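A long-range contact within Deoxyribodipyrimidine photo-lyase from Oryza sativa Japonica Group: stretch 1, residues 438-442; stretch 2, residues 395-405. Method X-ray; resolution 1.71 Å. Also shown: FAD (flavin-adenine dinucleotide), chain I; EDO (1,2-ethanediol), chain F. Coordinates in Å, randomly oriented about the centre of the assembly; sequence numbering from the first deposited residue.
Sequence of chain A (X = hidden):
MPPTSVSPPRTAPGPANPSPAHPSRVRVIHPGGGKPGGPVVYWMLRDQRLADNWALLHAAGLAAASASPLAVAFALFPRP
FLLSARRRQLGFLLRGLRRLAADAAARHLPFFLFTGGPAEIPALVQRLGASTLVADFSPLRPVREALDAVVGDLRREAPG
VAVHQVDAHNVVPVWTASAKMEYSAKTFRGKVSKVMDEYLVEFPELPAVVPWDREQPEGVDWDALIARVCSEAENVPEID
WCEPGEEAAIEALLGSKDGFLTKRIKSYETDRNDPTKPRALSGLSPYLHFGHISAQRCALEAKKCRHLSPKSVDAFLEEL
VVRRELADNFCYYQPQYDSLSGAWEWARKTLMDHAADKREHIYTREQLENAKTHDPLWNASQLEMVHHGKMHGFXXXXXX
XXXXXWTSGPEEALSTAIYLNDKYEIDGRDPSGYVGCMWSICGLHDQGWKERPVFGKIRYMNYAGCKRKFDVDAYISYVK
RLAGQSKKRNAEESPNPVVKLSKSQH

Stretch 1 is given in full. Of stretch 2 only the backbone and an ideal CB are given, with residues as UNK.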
# COMPACT_ATOMS: atom_id res chain seq x y z
N MET A 438 -1.37 2.68 14.30
CA MET A 438 -0.49 3.36 15.24
C MET A 438 -0.94 4.80 15.52
O MET A 438 -0.80 5.29 16.63
CB MET A 438 0.96 3.34 14.76
CG MET A 438 1.59 1.98 14.75
SD MET A 438 2.16 1.43 16.38
CE MET A 438 3.68 2.40 16.54
N TRP A 439 -1.47 5.49 14.51
CA TRP A 439 -1.97 6.84 14.76
C TRP A 439 -3.11 6.78 15.77
O TRP A 439 -3.19 7.56 16.72
CB TRP A 439 -2.45 7.48 13.45
CG TRP A 439 -2.99 8.88 13.60
CD1 TRP A 439 -2.30 10.05 13.43
CD2 TRP A 439 -4.34 9.26 13.92
NE1 TRP A 439 -3.13 11.13 13.64
CE2 TRP A 439 -4.39 10.67 13.94
CE3 TRP A 439 -5.50 8.54 14.20
CZ2 TRP A 439 -5.56 11.37 14.23
CZ3 TRP A 439 -6.67 9.24 14.48
CH2 TRP A 439 -6.68 10.64 14.50
N SER A 440 -4.00 5.81 15.57
CA SER A 440 -5.23 5.71 16.35
C SER A 440 -4.96 5.30 17.78
O SER A 440 -5.51 5.88 18.72
CB SER A 440 -6.16 4.70 15.68
OG SER A 440 -6.47 5.13 14.37
N ILE A 441 -4.11 4.30 17.94
CA ILE A 441 -3.99 3.60 19.21
C ILE A 441 -2.82 4.15 20.03
O ILE A 441 -2.87 4.16 21.26
CB ILE A 441 -3.91 2.07 18.96
CG1 ILE A 441 -5.26 1.59 18.42
CG2 ILE A 441 -3.51 1.29 20.23
CD1 ILE A 441 -5.29 0.15 18.00
N CYS A 442 -1.78 4.65 19.35
CA CYS A 442 -0.52 5.06 19.98
C CYS A 442 -0.15 6.51 19.68
O CYS A 442 0.96 6.94 19.97
CB CYS A 442 0.63 4.16 19.53
SG CYS A 442 0.35 2.46 19.90
N UNK A 395 -14.12 6.59 9.48
CA UNK A 395 -14.51 5.51 10.40
C UNK A 395 -13.30 4.65 10.86
O UNK A 395 -13.35 4.09 11.95
CB UNK A 395 -15.55 4.62 9.72
N UNK A 396 -12.23 4.55 10.06
CA UNK A 396 -11.05 3.79 10.49
C UNK A 396 -10.44 4.33 11.79
O UNK A 396 -10.00 3.55 12.66
CB UNK A 396 -9.99 3.81 9.38
N UNK A 397 -10.44 5.66 11.93
CA UNK A 397 -9.93 6.30 13.15
C UNK A 397 -10.79 5.93 14.37
O UNK A 397 -10.28 5.51 15.40
CB UNK A 397 -9.89 7.82 12.97
N UNK A 398 -12.11 6.10 14.23
CA UNK A 398 -13.06 5.74 15.28
C UNK A 398 -12.94 4.26 15.65
O UNK A 398 -12.80 3.91 16.81
CB UNK A 398 -14.49 6.06 14.83
N UNK A 399 -12.94 3.42 14.62
CA UNK A 399 -12.89 1.97 14.76
C UNK A 399 -11.68 1.52 15.57
O UNK A 399 -11.81 0.74 16.52
CB UNK A 399 -12.87 1.31 13.38
N UNK A 400 -10.51 2.02 15.23
CA UNK A 400 -9.31 1.57 15.93
C UNK A 400 -9.23 2.12 17.36
O UNK A 400 -8.73 1.45 18.26
CB UNK A 400 -8.07 1.99 15.14
N UNK A 401 -9.71 3.34 17.55
CA UNK A 401 -9.72 3.92 18.89
C UNK A 401 -10.65 3.19 19.85
O UNK A 401 -10.35 3.07 21.05
CB UNK A 401 -10.13 5.39 18.81
N UNK A 402 -11.79 2.71 19.36
CA UNK A 402 -12.66 1.89 20.22
C UNK A 402 -11.99 0.57 20.61
O UNK A 402 -12.21 0.05 21.71
CB UNK A 402 -13.99 1.61 19.51
N UNK A 403 -11.15 0.03 19.73
CA UNK A 403 -10.46 -1.20 20.07
C UNK A 403 -9.52 -0.96 21.26
O UNK A 403 -9.45 -1.78 22.18
CB UNK A 403 -9.68 -1.73 18.86
N UNK A 404 -8.84 0.18 21.26
CA UNK A 404 -8.05 0.60 22.43
C UNK A 404 -8.93 0.69 23.68
O UNK A 404 -8.55 0.25 24.78
CB UNK A 404 -7.38 1.95 22.17
N UNK A 405 -10.12 1.26 23.51
CA UNK A 405 -11.00 1.48 24.65
C UNK A 405 -11.60 0.20 25.23
O UNK A 405 -11.98 0.16 26.38
CB UNK A 405 -12.13 2.42 24.24
PA FAD I . -8.79 9.26 -0.11
O1A FAD I . -9.36 10.15 0.96
O2A FAD I . -9.37 9.48 -1.48
O5B FAD I . -7.20 9.42 -0.11
C5B FAD I . -6.44 9.30 -1.29
C4B FAD I . -5.11 8.61 -0.98
O4B FAD I . -4.36 9.32 -0.00
C3B FAD I . -5.31 7.24 -0.38
O3B FAD I . -5.53 6.27 -1.38
C2B FAD I . -4.00 7.02 0.32
O2B FAD I . -3.00 6.72 -0.64
C1B FAD I . -3.70 8.40 0.85
N9A FAD I . -4.18 8.55 2.23
C8A FAD I . -5.38 9.04 2.66
N7A FAD I . -5.39 9.00 4.01
C5A FAD I . -4.21 8.47 4.45
C6A FAD I . -3.66 8.20 5.71
N6A FAD I . -4.28 8.54 6.84
N1A FAD I . -2.40 7.65 5.80
C2A FAD I . -1.68 7.39 4.66
N3A FAD I . -2.22 7.65 3.42
C4A FAD I . -3.45 8.20 3.32
N1 FAD I . -4.56 3.13 4.21
C2 FAD I . -4.16 2.15 3.35
O2 FAD I . -3.80 2.49 2.23
N3 FAD I . -4.15 0.82 3.75
C4 FAD I . -4.56 0.47 5.03
O4 FAD I . -4.55 -0.71 5.38
C4X FAD I . -4.95 1.48 5.90
N5 FAD I . -5.38 1.20 7.18
C5X FAD I . -5.74 2.21 8.04
C6 FAD I . -6.14 1.91 9.34
C7 FAD I . -6.52 2.94 10.22
C7M FAD I . -6.94 2.59 11.62
C8 FAD I . -6.50 4.26 9.76
C8M FAD I . -6.89 5.41 10.65
C9 FAD I . -6.11 4.54 8.46
C9A FAD I . -5.73 3.53 7.61
N10 FAD I . -5.35 3.82 6.31
C10 FAD I . -4.95 2.80 5.48
C1' FAD I . -5.32 5.24 5.78
C2' FAD I . -6.65 5.70 5.11
O2' FAD I . -7.83 5.43 5.88
C3' FAD I . -6.87 5.12 3.70
O3' FAD I . -5.72 5.33 2.93
C4' FAD I . -8.06 5.75 2.97
O4' FAD I . -9.24 5.55 3.72
C5' FAD I . -8.16 5.11 1.59
O5' FAD I . -9.35 5.38 0.89
P FAD I . -9.30 6.34 -0.40
O1P FAD I . -8.23 5.88 -1.37
O2P FAD I . -10.67 6.39 -1.03
O3P FAD I . -8.96 7.71 0.38
C1 EDO F . -13.04 5.77 28.80
O1 EDO F . -13.34 4.52 28.32
C2 EDO F . -11.97 6.45 28.29
O2 EDO F . -11.71 7.73 28.72

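Residues 395-405 form one continuous helix whose axis passes 8.2 Å from that of helix 438-442, the two running in broadly the same direction at 36°. The helical backbone angles disfavour proline.

Position 395 has nothing of stretch 1 within reach, and many side chains would fit; it is Met395. At 396 the CB points sideways, with the flavin beyond it, so a long polar or charged chain could reach the cofactor. The residue is Arg396, whose NH1 lies 3.1 Å from FAD C4X while FAD O2' sits over one face of the guanidinium.

The ideal CB of 397 lies 3.8 Å from Trp439 CZ3, with FAD C8M also close by. An apolar chain of moderate length, such as leucine or methionine, would suit this site. It is Met397: its SD approaches Trp439 CH2 at 3.6 Å, an oblique sulfur-aromatic contact, and its CG lies 3.7 Å from FAD C8M.

Position 398 points away from stretch 1, which sets no limit on it; Tyr398 occupies it. At 399 the CB points sideways and stretch 1 does not limit the size of the side chain; the ring of Trp399 has FAD C7M at its edge.

The tightest site is 400. Its CB points toward stretch 1, and the ideal CB of 400 stands 3.4 Å from Ser440 CB, so a small residue, alanine, glycine or perhaps serine, is expected. Ala400 packs its CB 3.4 Å from Ser440 CB and 3.7 Å from FAD C7M.

The CA of 401 lies 5.5 Å from Ser440 CA, the nearest pair of CA atoms across the stretches; its CB points sideways. The Trp439 ring and the carbonyl of Ser440 together favour a long chain with an apolar stem and a donor at its tip: lysine, arginine or perhaps glutamine. In Lys401, CE lies 3.6 Å from Trp439 CZ3, and NZ donates a hydrogen bond to Ser440 O at 2.8 Å; a water 2.8 Å from Lys401 NZ accepts from it and also lies 2.8 Å from Trp439 O.

Position 402 is out of reach and permissive; Lys402 forms a salt bridge with 405. Position 403 looks sideways, its ideal CB 4.9 Å from Ile441 CD1, and would take various apolar residues; Ile403 adds little to the contact.

The CB of 404 points toward stretch 1, 4.3 Å from Ile441 CG1, which favours leucine, isoleucine or methionine. Leu404 brings CD1 to 4.2 Å from Ile441 CG2. Stretch 1 sets no limit at 405; Glu405 accepts from Lys402, NZ to OE2 2.7 Å.

Stretch 2, residues 395-405: MRMYWAKKILE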
# COMPACT_ATOMS: atom_id res chain seq x y z
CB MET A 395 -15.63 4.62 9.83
CG MET A 395 -17.02 5.29 9.79
SD MET A 395 -17.41 6.27 11.26
CE MET A 395 -17.34 5.01 12.53
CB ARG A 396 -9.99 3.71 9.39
CG ARG A 396 -10.45 2.94 8.17
CD ARG A 396 -9.28 2.59 7.25
NE ARG A 396 -9.74 2.38 5.89
CZ ARG A 396 -9.10 1.65 4.99
NH1 ARG A 396 -7.99 1.02 5.33
NH2 ARG A 396 -9.58 1.53 3.75
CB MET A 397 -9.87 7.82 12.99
CG MET A 397 -8.94 8.27 11.89
SD MET A 397 -8.86 10.07 11.73
CE MET A 397 -10.30 10.37 10.73
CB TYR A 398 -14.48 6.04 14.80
CG TYR A 398 -15.56 5.75 15.81
CD1 TYR A 398 -16.22 4.52 15.83
CD2 TYR A 398 -15.91 6.69 16.77
CE1 TYR A 398 -17.23 4.26 16.77
CE2 TYR A 398 -16.89 6.44 17.70
CZ TYR A 398 -17.54 5.23 17.71
OH TYR A 398 -18.52 5.02 18.65
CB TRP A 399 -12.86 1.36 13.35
CG TRP A 399 -12.59 -0.09 13.27
CD1 TRP A 399 -13.51 -1.10 13.40
CD2 TRP A 399 -11.35 -0.71 12.96
NE1 TRP A 399 -12.89 -2.32 13.22
CE2 TRP A 399 -11.56 -2.10 12.95
CE3 TRP A 399 -10.06 -0.22 12.69
CZ2 TRP A 399 -10.54 -3.01 12.69
CZ3 TRP A 399 -9.06 -1.13 12.44
CH2 TRP A 399 -9.29 -2.50 12.43
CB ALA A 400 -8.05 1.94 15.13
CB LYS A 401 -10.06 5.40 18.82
CG LYS A 401 -8.91 6.21 18.24
CD LYS A 401 -9.15 7.70 18.36
CE LYS A 401 -7.96 8.47 17.74
NZ LYS A 401 -6.75 8.38 18.58
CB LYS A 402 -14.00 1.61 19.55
CG LYS A 402 -14.87 2.83 19.36
CD LYS A 402 -15.24 3.46 20.70
CE LYS A 402 -14.83 4.91 20.73
NZ LYS A 402 -15.45 5.67 21.87
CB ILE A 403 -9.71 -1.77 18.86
CG1 ILE A 403 -10.70 -2.10 17.75
CG2 ILE A 403 -8.93 -3.02 19.24
CD1 ILE A 403 -10.05 -2.60 16.47
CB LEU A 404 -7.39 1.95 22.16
CG LEU A 404 -6.71 2.60 23.37
CD1 LEU A 404 -5.57 1.71 23.88
CD2 LEU A 404 -6.19 3.99 23.00
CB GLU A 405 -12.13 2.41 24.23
CG GLU A 405 -12.87 3.05 25.38
CD GLU A 405 -13.85 4.10 24.91
OE1 GLU A 405 -14.43 4.79 25.77
OE2 GLU A 405 -14.04 4.26 23.69
O HOH W 1 -4.50 9.84 17.71
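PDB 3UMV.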